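PDB 1MI8: DnaB intein from Synechocystis sp., which probably cuts itself out of its host replicative DNA helicase by protein splicing, joining the flanking sequences through a new peptide bond. Local coordinates for residues W33-Q38 with P144-A149; M40-A45 with S118-D123; K62-R67 with W122-S127; A71-R76 with R85-S90; L78-W83 with K92-L97. The protein carries 4 engineered substitutions. One frame throughout, in Å; residues are numbered along the deposited sequence.

Interaction 1 (W33-Q38 with P144-A149); sequences WAINEQ and PHNFVA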
# COMPACT_ATOMS: atom_id res chain seq x y z
N TRP A 33 11.23 -7.85 23.03
CA TRP A 33 9.91 -7.37 23.49
C TRP A 33 8.80 -7.98 22.59
O TRP A 33 8.90 -7.92 21.37
CB TRP A 33 9.83 -5.86 23.43
CG TRP A 33 10.52 -5.22 24.58
CD1 TRP A 33 11.63 -4.39 24.54
CD2 TRP A 33 10.17 -5.34 25.96
NE1 TRP A 33 11.97 -4.00 25.81
CE2 TRP A 33 11.09 -4.56 26.70
CE3 TRP A 33 9.17 -6.04 26.65
CZ2 TRP A 33 11.03 -4.45 28.09
CZ3 TRP A 33 9.11 -5.93 28.03
CH2 TRP A 33 10.03 -5.14 28.73
N ALA A 34 7.81 -8.64 23.22
CA ALA A 34 6.69 -9.25 22.49
C ALA A 34 5.38 -8.77 23.08
O ALA A 34 5.34 -8.34 24.22
CB ALA A 34 6.74 -10.76 22.57
N ILE A 35 4.33 -8.80 22.29
CA ILE A 35 3.04 -8.41 22.81
C ILE A 35 2.33 -9.72 23.18
O ILE A 35 2.47 -10.74 22.49
CB ILE A 35 2.15 -7.63 21.74
CG1 ILE A 35 0.85 -7.20 22.40
CG2 ILE A 35 1.82 -8.50 20.52
CD1 ILE A 35 -0.23 -6.69 21.48
N ASN A 36 1.60 -9.71 24.30
CA ASN A 36 0.82 -10.88 24.72
C ASN A 36 -0.59 -10.53 24.16
O ASN A 36 -1.27 -9.64 24.65
CB ASN A 36 0.87 -10.97 26.26
CG ASN A 36 -0.10 -12.02 26.84
OD1 ASN A 36 0.11 -12.50 27.98
ND2 ASN A 36 -1.15 -12.36 26.10
N GLU A 37 -1.00 -11.22 23.11
CA GLU A 37 -2.27 -10.92 22.44
C GLU A 37 -3.52 -11.05 23.27
O GLU A 37 -4.49 -10.33 23.05
CB GLU A 37 -2.43 -11.77 21.21
CG GLU A 37 -1.40 -11.57 20.15
CD GLU A 37 -1.98 -12.03 18.83
OE1 GLU A 37 -2.79 -11.26 18.29
OE2 GLU A 37 -1.68 -13.16 18.38
N GLN A 38 -3.53 -11.98 24.22
CA GLN A 38 -4.68 -12.11 25.08
C GLN A 38 -4.84 -10.86 25.97
O GLN A 38 -5.95 -10.33 26.12
CB GLN A 38 -4.53 -13.36 25.94
CG GLN A 38 -4.63 -14.67 25.15
CD GLN A 38 -4.04 -15.86 25.93
OE1 GLN A 38 -3.89 -15.79 27.15
NE2 GLN A 38 -3.72 -16.95 25.22
N PRO A 144 4.76 -16.20 22.81
CA PRO A 144 4.03 -15.13 22.11
C PRO A 144 4.25 -15.07 20.60
O PRO A 144 3.44 -14.49 19.90
CB PRO A 144 4.47 -13.85 22.86
CG PRO A 144 5.87 -14.16 23.24
CD PRO A 144 5.79 -15.65 23.71
N HIS A 145 5.32 -15.65 20.10
CA HIS A 145 5.62 -15.66 18.65
C HIS A 145 5.68 -14.30 17.92
O HIS A 145 5.27 -14.18 16.78
CB HIS A 145 4.63 -16.59 17.89
CG HIS A 145 4.70 -18.02 18.35
ND1 HIS A 145 5.87 -18.76 18.34
CD2 HIS A 145 3.76 -18.83 18.91
CE1 HIS A 145 5.65 -19.95 18.86
NE2 HIS A 145 4.38 -20.02 19.22
N ASN A 146 6.15 -13.25 18.58
CA ASN A 146 6.29 -12.00 17.85
C ASN A 146 7.37 -11.21 18.54
O ASN A 146 7.87 -11.62 19.62
CB ASN A 146 4.96 -11.25 17.85
CG ASN A 146 4.54 -10.80 19.23
OD1 ASN A 146 4.94 -9.74 19.69
ND2 ASN A 146 3.72 -11.64 19.91
N PHE A 147 7.82 -10.13 17.91
CA PHE A 147 8.87 -9.29 18.53
C PHE A 147 8.86 -7.91 17.94
O PHE A 147 8.30 -7.69 16.88
CB PHE A 147 10.30 -9.89 18.34
CG PHE A 147 10.67 -10.21 16.88
CD1 PHE A 147 10.14 -11.33 16.23
CD2 PHE A 147 11.52 -9.36 16.15
CE1 PHE A 147 10.45 -11.61 14.89
CE2 PHE A 147 11.84 -9.61 14.82
CZ PHE A 147 11.32 -10.73 14.17
N VAL A 148 9.55 -7.00 18.60
CA VAL A 148 9.67 -5.64 18.14
C VAL A 148 10.92 -5.43 17.28
O VAL A 148 12.04 -5.75 17.70
CB VAL A 148 9.76 -4.73 19.32
CG1 VAL A 148 10.00 -3.25 18.83
CG2 VAL A 148 8.49 -4.93 20.20
N ALA A 149 10.71 -4.94 16.06
CA ALA A 149 11.79 -4.61 15.18
C ALA A 149 11.46 -3.27 14.57
O ALA A 149 10.33 -3.02 14.10
CB ALA A 149 11.97 -5.72 14.13
O HOH W 1 12.20 -6.74 20.54
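Ala34 and Phe147 lie 4.5 Å apart, CA to CA, where strands 33-36 and 146-149 pass each other with N-to-C directions 132° apart, too skewed for a regular ladder. The main chains share one weak bond, Val148 N to Trp33 O at 3.0 Å. Beside it a water accepts from Trp33 N and donates to Val148 O, bridging the widening gap. Further along, the side chain of Asn146 takes the place of a peptide group in the pairing. Its CG sits between backbone N and carbonyl carbon (chi1 65°), which swings the amide across to Ile35. There OD1 accepts from Ile35 N at 2.8 Å in the amide plane, on a lone pair, while ND2 donates to Ile35 O at 3.0 Å in a nearly straight bond of 168°. The other ND2 hydrogen goes to Pro144 O at 2.9 Å, from above that carbonyl plane, so the amide cannot easily turn. Apolar contacts flank it: Pro144 CG rests on Ala34 CB at 3.6 Å, and Val148 CG2 meets Trp33 CB at 3.6 Å, while the indole leads off toward Ser44 and Ala13. Asparagine suits this place because its amide carries the same donor and acceptor as a peptide. It satisfies both backbone polar atoms of buried Ile35, although Asn146 O, also buried here, has no partner in the model.

Interaction 2 (M40-A45 with S118-D123); sequences MKLESA and SDISWD. Engineered in segment 118-123: Ser121 (natural residue Tyr).
Met40 reaches across to Ile120 and Trp122 with its terminal methyl alone, CE lying 3.6 Å from Ile120 CD1 and 3.8 Å from Trp122 CZ2. The flexible thioether chain suits the task: it bends at both chi2 (-53°) and chi3 (-54°), carrying CE back toward the opposite segment. Ile120 CD1 in turn sits over one face of the Trp122 indole, 3.2 Å above its plane and toward the rim, so the methionine methyl, the Ile120 side chain and the ring form one apolar cluster. On the polar side, Asp119 points its carboxylate at the backbone, and OD1 accepts from Leu42 N; the bond is modelled at 2.5 Å, and the exact place of OD1 is less sure. Lys41 NZ hovers nearby without closing a salt bridge. An alanine in place of Asp119 would probably leave Leu42 N without its mate and let the two segments drift apart at this solvent-facing edge. In the second shell, Ile35 packs against both Met40 and Ile120, and Thr39 OG1 holds Lys41 N. Asp119 and Ser121 are fixed from behind by backbone bonds to Arg99 and Leu97. Met40 has a positive phi of 63°, unusual for a residue with a side chain. It and Lys41 both face Asn36, which makes a G1 beta bulge closing the hairpin of strands 31-36 and 41-63.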
# COMPACT_ATOMS: atom_id res chain seq x y z
N MET A 40 -2.88 -7.96 25.58
CA MET A 40 -2.47 -6.74 24.89
C MET A 40 -1.39 -5.96 25.66
O MET A 40 -1.22 -4.76 25.46
CB MET A 40 -3.67 -5.86 24.55
CG MET A 40 -4.69 -6.63 23.68
SD MET A 40 -3.98 -7.40 22.18
CE MET A 40 -3.20 -5.90 21.48
N LYS A 41 -0.65 -6.65 26.51
CA LYS A 41 0.45 -6.02 27.24
C LYS A 41 1.81 -6.50 26.68
O LYS A 41 1.92 -7.61 26.16
CB LYS A 41 0.31 -6.32 28.73
CG LYS A 41 -1.06 -5.87 29.20
CD LYS A 41 -1.20 -5.78 30.71
CE LYS A 41 -2.04 -4.57 31.09
NZ LYS A 41 -1.42 -3.35 30.51
N LEU A 42 2.84 -5.65 26.73
CA LEU A 42 4.15 -6.07 26.21
C LEU A 42 4.85 -6.84 27.32
O LEU A 42 4.69 -6.55 28.51
CB LEU A 42 5.00 -4.85 25.86
CG LEU A 42 4.55 -4.03 24.64
CD1 LEU A 42 5.21 -2.64 24.67
CD2 LEU A 42 4.92 -4.77 23.37
N GLU A 43 5.60 -7.86 26.95
CA GLU A 43 6.32 -8.59 27.96
C GLU A 43 7.63 -9.07 27.38
O GLU A 43 7.75 -9.34 26.20
CB GLU A 43 5.48 -9.76 28.49
CG GLU A 43 4.73 -10.54 27.40
CD GLU A 43 4.00 -11.80 27.93
OE1 GLU A 43 3.09 -11.64 28.80
OE2 GLU A 43 4.34 -12.92 27.45
N SER A 44 8.64 -9.12 28.22
CA SER A 44 9.93 -9.64 27.81
C SER A 44 9.77 -11.12 27.38
O SER A 44 8.98 -11.87 27.97
CB SER A 44 10.90 -9.50 29.00
OG SER A 44 12.03 -10.34 28.90
N ALA A 45 10.48 -11.56 26.34
CA ALA A 45 10.37 -12.95 25.94
C ALA A 45 11.67 -13.41 25.32
O ALA A 45 12.35 -12.63 24.65
CB ALA A 45 9.21 -13.15 24.98
N SER A 118 -3.00 0.93 25.70
CA SER A 118 -2.12 1.57 26.67
C SER A 118 -0.72 1.06 26.39
O SER A 118 0.16 1.85 26.15
CB SER A 118 -2.55 1.26 28.11
OG SER A 118 -1.95 2.17 29.02
N ASP A 119 -0.50 -0.25 26.41
CA ASP A 119 0.86 -0.74 26.05
C ASP A 119 1.21 -0.46 24.57
O ASP A 119 2.38 -0.38 24.21
CB ASP A 119 1.02 -2.26 26.31
CG ASP A 119 1.65 -2.55 27.69
OD1 ASP A 119 1.83 -3.72 28.05
OD2 ASP A 119 1.98 -1.58 28.40
N ILE A 120 0.21 -0.32 23.70
CA ILE A 120 0.55 -0.07 22.30
C ILE A 120 -0.22 1.07 21.62
O ILE A 120 -1.29 1.50 22.09
CB ILE A 120 0.40 -1.37 21.45
CG1 ILE A 120 -1.05 -1.81 21.45
CG2 ILE A 120 1.29 -2.53 22.04
CD1 ILE A 120 -1.26 -3.02 20.60
N SER A 121 0.38 1.58 20.56
CA SER A 121 -0.19 2.66 19.75
C SER A 121 -0.62 1.96 18.45
O SER A 121 0.13 1.10 17.94
CB SER A 121 0.87 3.70 19.45
OG SER A 121 0.35 5.03 19.58
N TRP A 122 -1.81 2.29 17.95
CA TRP A 122 -2.31 1.69 16.69
C TRP A 122 -2.17 2.77 15.65
O TRP A 122 -3.01 3.66 15.56
CB TRP A 122 -3.76 1.27 16.86
CG TRP A 122 -3.92 0.16 17.83
CD1 TRP A 122 -4.31 0.24 19.14
CD2 TRP A 122 -3.77 -1.23 17.54
NE1 TRP A 122 -4.42 -1.00 19.67
CE2 TRP A 122 -4.10 -1.93 18.71
CE3 TRP A 122 -3.37 -1.95 16.40
CZ2 TRP A 122 -4.07 -3.33 18.78
CZ3 TRP A 122 -3.34 -3.34 16.47
CH2 TRP A 122 -3.69 -4.01 17.64
N ASP A 123 -1.07 2.72 14.91
CA ASP A 123 -0.70 3.78 13.95
C ASP A 123 -1.10 3.44 12.52
O ASP A 123 -1.03 2.28 12.11
CB ASP A 123 0.82 4.01 14.04
CG ASP A 123 1.26 5.39 13.58
OD1 ASP A 123 0.41 6.27 13.54
OD2 ASP A 123 2.45 5.60 13.28

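Interaction 3 (K62-R67 with W122-S127); sequences KTRLGR and WDSIVS
Lys62 and Ser127 form an antiparallel hydrogen-bonded pair, Lys62 N donating to Ser127 O at 2.7 Å. Lys62 O accepts twice, from Val126 N at 2.8 Å and from Ser127 N at 3.1 Å, so that two residues face one: a classic beta bulge. Past it, Arg64 N still reaches Ser124 O, at 2.8 Å. Among side-chain bonds, those of Asp123 dominate. Its CG is anti to the backbone N (chi1 -156°), which sends the carboxylate into the type I turn from Thr63 to Gly66. OD2 takes Leu65 N at 2.7 Å on its syn lone pair and Thr63 OG1 at 2.9 Å on its anti side, 27° out of the carboxylate plane. A short acidic side chain suits this place, one oxygen serving both a hydroxyl and a turn N-H. Gly66 follows with a phi of 106°, where any CB would strike the preceding carbonyl. Packing comes from Val126, whose CG1 lies over one face of the Arg64 guanidinium, toward its rim and 3.8 Å above its plane, while CG2 meets Lys62 CG at 3.9 Å. The contact lies near the end of long strand 41-63 on long strand 120-140, whose Asp123 also pairs with Ile95 of strand 94-98. Ser127 continues the sheet into the second subunit, and Arg64 NH1 forms a salt bridge with Glu130 of that subunit.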
# COMPACT_ATOMS: atom_id res chain seq x y z
N LYS A 62 5.64 1.85 5.95
CA LYS A 62 5.88 3.02 6.78
C LYS A 62 4.60 3.49 7.48
O LYS A 62 3.49 3.47 6.87
CB LYS A 62 6.47 4.17 5.91
CG LYS A 62 6.81 5.44 6.67
CD LYS A 62 7.41 6.45 5.66
CE LYS A 62 7.35 7.89 6.15
NZ LYS A 62 8.09 8.78 5.15
N THR A 63 4.73 3.88 8.74
CA THR A 63 3.57 4.33 9.52
C THR A 63 3.52 5.83 9.64
O THR A 63 4.52 6.53 9.34
CB THR A 63 3.49 3.71 10.96
OG1 THR A 63 4.56 4.21 11.79
CG2 THR A 63 3.58 2.19 10.90
N ARG A 64 2.38 6.35 10.08
CA ARG A 64 2.24 7.80 10.15
C ARG A 64 3.30 8.43 11.08
O ARG A 64 3.78 9.54 10.84
CB ARG A 64 0.83 8.17 10.62
CG ARG A 64 0.57 9.70 10.63
CD ARG A 64 -0.90 9.95 10.94
NE ARG A 64 -1.80 9.30 9.99
CZ ARG A 64 -1.87 9.59 8.69
NH1 ARG A 64 -1.08 10.53 8.14
NH2 ARG A 64 -2.77 8.96 7.94
N LEU A 65 3.62 7.74 12.17
CA LEU A 65 4.65 8.24 13.09
C LEU A 65 6.02 8.31 12.41
O LEU A 65 6.93 9.00 12.87
CB LEU A 65 4.79 7.32 14.31
CG LEU A 65 3.99 7.69 15.52
CD1 LEU A 65 4.19 6.65 16.53
CD2 LEU A 65 4.38 9.09 16.04
N GLY A 66 6.16 7.57 11.33
CA GLY A 66 7.42 7.52 10.62
C GLY A 66 8.15 6.20 10.87
O GLY A 66 9.26 5.99 10.36
N ARG A 67 7.56 5.28 11.63
CA ARG A 67 8.25 4.02 11.83
C ARG A 67 8.20 3.28 10.52
O ARG A 67 7.20 3.34 9.80
CB ARG A 67 7.62 3.27 13.00
CG ARG A 67 8.05 3.98 14.26
CD ARG A 67 7.73 3.31 15.61
NE ARG A 67 7.55 4.43 16.53
CZ ARG A 67 7.27 4.36 17.81
NH1 ARG A 67 7.14 3.17 18.41
NH2 ARG A 67 7.06 5.52 18.46
N TRP A 122 -1.81 2.29 17.95
CA TRP A 122 -2.31 1.69 16.69
C TRP A 122 -2.17 2.77 15.65
O TRP A 122 -3.01 3.66 15.56
CB TRP A 122 -3.76 1.27 16.86
CG TRP A 122 -3.92 0.16 17.83
CD1 TRP A 122 -4.31 0.24 19.14
CD2 TRP A 122 -3.77 -1.23 17.54
NE1 TRP A 122 -4.42 -1.00 19.67
CE2 TRP A 122 -4.10 -1.93 18.71
CE3 TRP A 122 -3.37 -1.95 16.40
CZ2 TRP A 122 -4.07 -3.33 18.78
CZ3 TRP A 122 -3.34 -3.34 16.47
CH2 TRP A 122 -3.69 -4.01 17.64
N ASP A 123 -1.07 2.72 14.91
CA ASP A 123 -0.70 3.78 13.95
C ASP A 123 -1.10 3.44 12.52
O ASP A 123 -1.03 2.28 12.11
CB ASP A 123 0.82 4.01 14.04
CG ASP A 123 1.26 5.39 13.58
OD1 ASP A 123 0.41 6.27 13.54
OD2 ASP A 123 2.45 5.60 13.28
N SER A 124 -1.53 4.47 11.78
CA SER A 124 -1.95 4.30 10.39
C SER A 124 -0.80 4.00 9.48
O SER A 124 0.30 4.47 9.69
CB SER A 124 -2.61 5.58 9.84
OG SER A 124 -3.85 5.82 10.45
N ILE A 125 -1.05 3.19 8.48
CA ILE A 125 -0.07 2.89 7.48
C ILE A 125 -0.12 4.05 6.52
O ILE A 125 -1.20 4.47 6.12
CB ILE A 125 -0.41 1.61 6.71
CG1 ILE A 125 -0.45 0.42 7.69
CG2 ILE A 125 0.67 1.34 5.65
CD1 ILE A 125 -1.21 -0.74 7.18
N VAL A 126 1.05 4.58 6.14
CA VAL A 126 1.08 5.66 5.17
C VAL A 126 1.82 5.25 3.89
O VAL A 126 1.75 5.95 2.87
CB VAL A 126 1.70 6.97 5.73
CG1 VAL A 126 0.86 7.42 6.93
CG2 VAL A 126 3.19 6.80 6.06
N SER A 127 2.55 4.15 3.97
CA SER A 127 3.26 3.67 2.78
C SER A 127 3.60 2.19 2.78
O SER A 127 3.98 1.61 3.80
CB SER A 127 4.57 4.49 2.55
OG SER A 127 5.01 4.23 1.22

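Interaction 4 (A71-R76 with R85-S90); sequences ATANHR and RLDELS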
# COMPACT_ATOMS: atom_id res chain seq x y z
N ALA A 71 10.26 -5.67 4.69
CA ALA A 71 9.84 -7.05 4.99
C ALA A 71 9.24 -7.82 3.78
O ALA A 71 8.80 -7.20 2.81
CB ALA A 71 8.79 -7.00 6.16
N THR A 72 9.19 -9.15 3.86
CA THR A 72 8.61 -9.95 2.74
C THR A 72 7.10 -9.77 2.66
O THR A 72 6.44 -9.37 3.65
CB THR A 72 8.90 -11.48 2.89
OG1 THR A 72 8.53 -11.94 4.21
CG2 THR A 72 10.39 -11.76 2.69
N ALA A 73 6.56 -10.05 1.49
CA ALA A 73 5.15 -9.91 1.21
C ALA A 73 4.32 -10.73 2.17
O ALA A 73 3.15 -10.41 2.41
CB ALA A 73 4.82 -10.36 -0.24
N ASN A 74 4.90 -11.79 2.69
CA ASN A 74 4.14 -12.63 3.56
C ASN A 74 4.40 -12.41 5.07
O ASN A 74 3.80 -13.09 5.89
CB ASN A 74 4.38 -14.09 3.17
CG ASN A 74 5.79 -14.52 3.44
OD1 ASN A 74 6.75 -13.67 3.09
ND2 ASN A 74 6.02 -15.62 3.97
N HIS A 75 5.27 -11.46 5.44
CA HIS A 75 5.50 -11.25 6.86
C HIS A 75 4.27 -10.58 7.48
O HIS A 75 3.73 -9.62 6.92
CB HIS A 75 6.72 -10.36 7.12
CG HIS A 75 7.32 -10.56 8.48
ND1 HIS A 75 8.24 -11.54 8.75
CD2 HIS A 75 7.06 -9.95 9.67
CE1 HIS A 75 8.53 -11.54 10.04
NE2 HIS A 75 7.83 -10.59 10.62
N ARG A 76 3.84 -11.06 8.64
CA ARG A 76 2.67 -10.51 9.34
C ARG A 76 2.88 -9.42 10.42
O ARG A 76 3.86 -9.43 11.19
CB ARG A 76 1.91 -11.65 9.95
CG ARG A 76 1.45 -12.64 8.91
CD ARG A 76 0.88 -13.88 9.60
NE ARG A 76 -0.10 -14.51 8.73
CZ ARG A 76 0.19 -15.21 7.63
NH1 ARG A 76 1.45 -15.38 7.25
NH2 ARG A 76 -0.80 -15.73 6.93
N ARG A 85 -0.80 -10.21 6.55
CA ARG A 85 0.41 -10.25 5.74
C ARG A 85 0.62 -8.84 5.21
O ARG A 85 -0.36 -8.10 4.93
CB ARG A 85 0.22 -11.19 4.51
CG ARG A 85 0.15 -12.72 4.80
CD ARG A 85 -0.48 -13.49 3.58
NE ARG A 85 0.24 -13.22 2.35
CZ ARG A 85 1.06 -14.07 1.75
NH1 ARG A 85 1.24 -15.28 2.28
NH2 ARG A 85 1.73 -13.70 0.65
N LEU A 86 1.89 -8.46 5.04
CA LEU A 86 2.21 -7.15 4.50
C LEU A 86 1.38 -6.92 3.18
O LEU A 86 0.82 -5.82 2.94
CB LEU A 86 3.75 -7.08 4.19
CG LEU A 86 4.30 -5.70 3.81
CD1 LEU A 86 5.79 -5.60 4.10
CD2 LEU A 86 4.01 -5.44 2.37
N ASP A 87 1.29 -7.98 2.36
CA ASP A 87 0.58 -7.89 1.06
C ASP A 87 -0.92 -7.84 1.08
O ASP A 87 -1.55 -7.74 0.01
CB ASP A 87 1.02 -8.98 0.07
CG ASP A 87 0.59 -10.40 0.46
OD1 ASP A 87 1.08 -11.32 -0.25
OD2 ASP A 87 -0.22 -10.64 1.41
N GLU A 88 -1.45 -7.91 2.28
CA GLU A 88 -2.86 -7.81 2.54
C GLU A 88 -3.22 -6.45 3.21
O GLU A 88 -4.40 -6.13 3.37
CB GLU A 88 -3.26 -8.95 3.48
CG GLU A 88 -3.27 -10.30 2.81
CD GLU A 88 -3.52 -11.41 3.82
OE1 GLU A 88 -3.38 -11.15 5.06
OE2 GLU A 88 -3.86 -12.53 3.38
N LEU A 89 -2.21 -5.69 3.66
CA LEU A 89 -2.46 -4.42 4.32
C LEU A 89 -2.87 -3.37 3.33
O LEU A 89 -2.44 -3.40 2.16
CB LEU A 89 -1.20 -3.91 5.03
CG LEU A 89 -0.61 -4.84 6.09
CD1 LEU A 89 0.76 -4.30 6.61
CD2 LEU A 89 -1.63 -4.96 7.22
N SER A 90 -3.68 -2.43 3.80
CA SER A 90 -4.12 -1.29 2.99
C SER A 90 -3.93 -0.05 3.85
O SER A 90 -3.69 -0.14 5.06
CB SER A 90 -5.60 -1.43 2.57
OG SER A 90 -6.37 -1.91 3.66
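Arg85 starts with CG anti to its carbonyl carbon (chi1 -70°) and bends at chi3 (55°), laying its guanidinium over Asn74, whose CB sits 3.3 Å above one face. The same bend presents its edge to Asp87: NE meets OD2 at 2.8 Å and NH2 meets OD1 at 2.6 Å, a side-on, two-pronged salt bridge. Arg85 CG in turn covers a face of the Arg76 guanidinium, 3.6 Å above it, the two planes standing 87° apart. The backbones join through Leu86 N to His75 O at 2.9 Å and Asp87 N to Ala73 O at 3.1 Å. Beneath, Leu86 CD1 packs on Ala71 CB. An alanine in place of Arg85 would probably leave the Asp87 carboxylate without its mate and uncover Asn74. Thr72 to His75 is the TxxH sequence of intein block B, and Thr72 pairs through its backbone with Ala3, near the N-terminus. Asp87 probably offsets part of the repulsion between Arg76 and Arg85, whose NH1 atoms are 5.0 Å apart.

Interaction 5 (L78-W83 with K92-L97); sequences LTIDGW and KEHIAL
Ala96 N donates to Leu78 O at 2.8 Å, the direct backbone bond between the two segments. Next to it a water accepts from Leu78 N and donates to Ala96 O, standing in for a second rung. Thr79 OG1 gives a longer bond of 3.3 Å to Glu93 OE1, met from 48° above the carboxylate plane. Glu93 gets there by bending at chi2 (-83°), and its OE2 forms a salt bridge with Lys92 NZ at 3.0 Å. A second water donates to Glu93 OE1 and accepts from His94 N and Ile80 N, so this largely buried acid is well supplied with donors. Among the apolar groups, Leu78 CD2 meets the small Ala96 CB at 3.9 Å, while its other branch, CD1, lies over the centre of the Trp83 ring. Ile80 runs alongside His94, CD1 reaching ND1 at 3.6 Å. The hairpin 76-85 is thereby laid against strand 94-98, which bonds through Ile95 and Leu97 to strand 120-140 and through Ala96 to Ile153 of strand 152-155.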
# COMPACT_ATOMS: atom_id res chain seq x y z
N LEU A 78 0.55 -6.73 13.25
CA LEU A 78 -0.63 -6.83 14.05
C LEU A 78 -1.56 -5.69 13.81
O LEU A 78 -1.25 -4.52 14.08
CB LEU A 78 -0.29 -6.99 15.52
CG LEU A 78 -1.50 -7.13 16.44
CD1 LEU A 78 -2.35 -8.43 16.14
CD2 LEU A 78 -0.99 -7.15 17.85
N THR A 79 -2.72 -6.09 13.26
CA THR A 79 -3.80 -5.18 12.89
C THR A 79 -4.89 -5.14 13.99
O THR A 79 -4.92 -6.02 14.85
CB THR A 79 -4.38 -5.70 11.53
OG1 THR A 79 -3.66 -5.08 10.44
CG2 THR A 79 -5.75 -5.54 11.42
N ILE A 80 -5.75 -4.11 13.96
CA ILE A 80 -6.84 -4.02 14.91
C ILE A 80 -7.65 -5.29 14.75
O ILE A 80 -8.19 -5.79 15.72
CB ILE A 80 -7.75 -2.79 14.66
CG1 ILE A 80 -6.99 -1.48 15.02
CG2 ILE A 80 -8.95 -2.86 15.58
CD1 ILE A 80 -7.60 -0.17 14.46
N ASP A 81 -7.78 -5.85 13.55
CA ASP A 81 -8.51 -7.10 13.62
C ASP A 81 -7.67 -8.35 13.36
O ASP A 81 -8.08 -9.28 12.70
CB ASP A 81 -9.89 -7.05 12.86
CG ASP A 81 -9.78 -6.91 11.37
OD1 ASP A 81 -9.31 -7.87 10.75
OD2 ASP A 81 -10.21 -5.84 10.81
N GLY A 82 -6.48 -8.36 13.96
CA GLY A 82 -5.62 -9.51 13.84
C GLY A 82 -4.38 -9.44 12.99
O GLY A 82 -4.09 -8.44 12.38
N TRP A 83 -3.64 -10.53 12.95
CA TRP A 83 -2.43 -10.55 12.15
C TRP A 83 -2.75 -10.56 10.66
O TRP A 83 -3.67 -11.25 10.22
CB TRP A 83 -1.59 -11.75 12.54
CG TRP A 83 -1.02 -11.67 13.95
CD1 TRP A 83 -1.46 -12.36 15.07
CD2 TRP A 83 0.16 -10.97 14.35
NE1 TRP A 83 -0.60 -12.15 16.12
CE2 TRP A 83 0.40 -11.30 15.72
CE3 TRP A 83 1.05 -10.11 13.70
CZ2 TRP A 83 1.50 -10.82 16.43
CZ3 TRP A 83 2.16 -9.61 14.42
CH2 TRP A 83 2.37 -9.97 15.77
N LYS A 92 -5.99 1.87 4.97
CA LYS A 92 -7.04 2.06 5.98
C LYS A 92 -6.69 1.25 7.23
O LYS A 92 -7.43 1.27 8.21
CB LYS A 92 -8.41 1.54 5.49
CG LYS A 92 -8.47 -0.01 5.44
CD LYS A 92 -9.75 -0.53 4.75
CE LYS A 92 -9.73 -2.06 4.50
NZ LYS A 92 -9.47 -2.90 5.72
N GLU A 93 -5.61 0.48 7.22
CA GLU A 93 -5.34 -0.33 8.43
C GLU A 93 -4.50 0.41 9.47
O GLU A 93 -3.81 1.37 9.15
CB GLU A 93 -4.60 -1.65 8.07
CG GLU A 93 -5.20 -2.67 7.04
CD GLU A 93 -6.24 -3.64 7.66
OE1 GLU A 93 -6.26 -3.87 8.90
OE2 GLU A 93 -7.02 -4.22 6.91
N HIS A 94 -4.57 0.00 10.73
CA HIS A 94 -3.64 0.58 11.71
C HIS A 94 -2.86 -0.65 12.18
O HIS A 94 -3.41 -1.76 12.20
CB HIS A 94 -4.36 1.17 12.93
CG HIS A 94 -5.26 2.33 12.61
ND1 HIS A 94 -6.47 2.17 11.96
CD2 HIS A 94 -5.10 3.66 12.79
CE1 HIS A 94 -7.00 3.36 11.74
NE2 HIS A 94 -6.19 4.28 12.23
N ILE A 95 -1.60 -0.48 12.57
CA ILE A 95 -0.85 -1.63 13.11
C ILE A 95 -0.23 -1.30 14.46
O ILE A 95 -0.00 -0.14 14.84
CB ILE A 95 0.24 -2.15 12.17
CG1 ILE A 95 1.34 -1.10 12.03
CG2 ILE A 95 -0.41 -2.49 10.79
CD1 ILE A 95 2.59 -1.60 11.21
N ALA A 96 0.01 -2.35 15.21
CA ALA A 96 0.50 -2.24 16.55
C ALA A 96 1.99 -1.84 16.66
O ALA A 96 2.86 -2.48 16.03
CB ALA A 96 0.26 -3.56 17.24
N LEU A 97 2.24 -0.76 17.42
CA LEU A 97 3.61 -0.29 17.74
C LEU A 97 3.73 -0.24 19.27
O LEU A 97 2.80 0.14 19.96
CB LEU A 97 3.88 1.15 17.27
CG LEU A 97 3.51 1.55 15.85
CD1 LEU A 97 3.99 2.98 15.68
CD2 LEU A 97 4.11 0.58 14.84
O HOH W 2 2.29 -4.69 14.09
O HOH W 3 -6.47 -2.16 11.41

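Overall arrangement
All five contacts fall within the intein splicing domain, a fold built mainly of beta strands, with no alpha helix. Interaction 1 encloses the other four along the chain, while interactions 4 and 5 alternate. Interactions 2 and 3 both join long strands 41-63 and 120-140, near opposite ends of the former, share Trp122 and Asp123, and lie about 16 Å apart between centres. Strand 94-98 links them to interaction 5 through Asp123 O and Ile95 N. Interaction 1 touches interaction 2 through the hairpin of strands 31-36 and 41-63, and interaction 5 through Glu37 and Trp83. Interaction 4, about 20 Å from interaction 2 between centres, lies by the N-terminus. Distant segments thus close into one compact module, consistent with bringing the splice ends together.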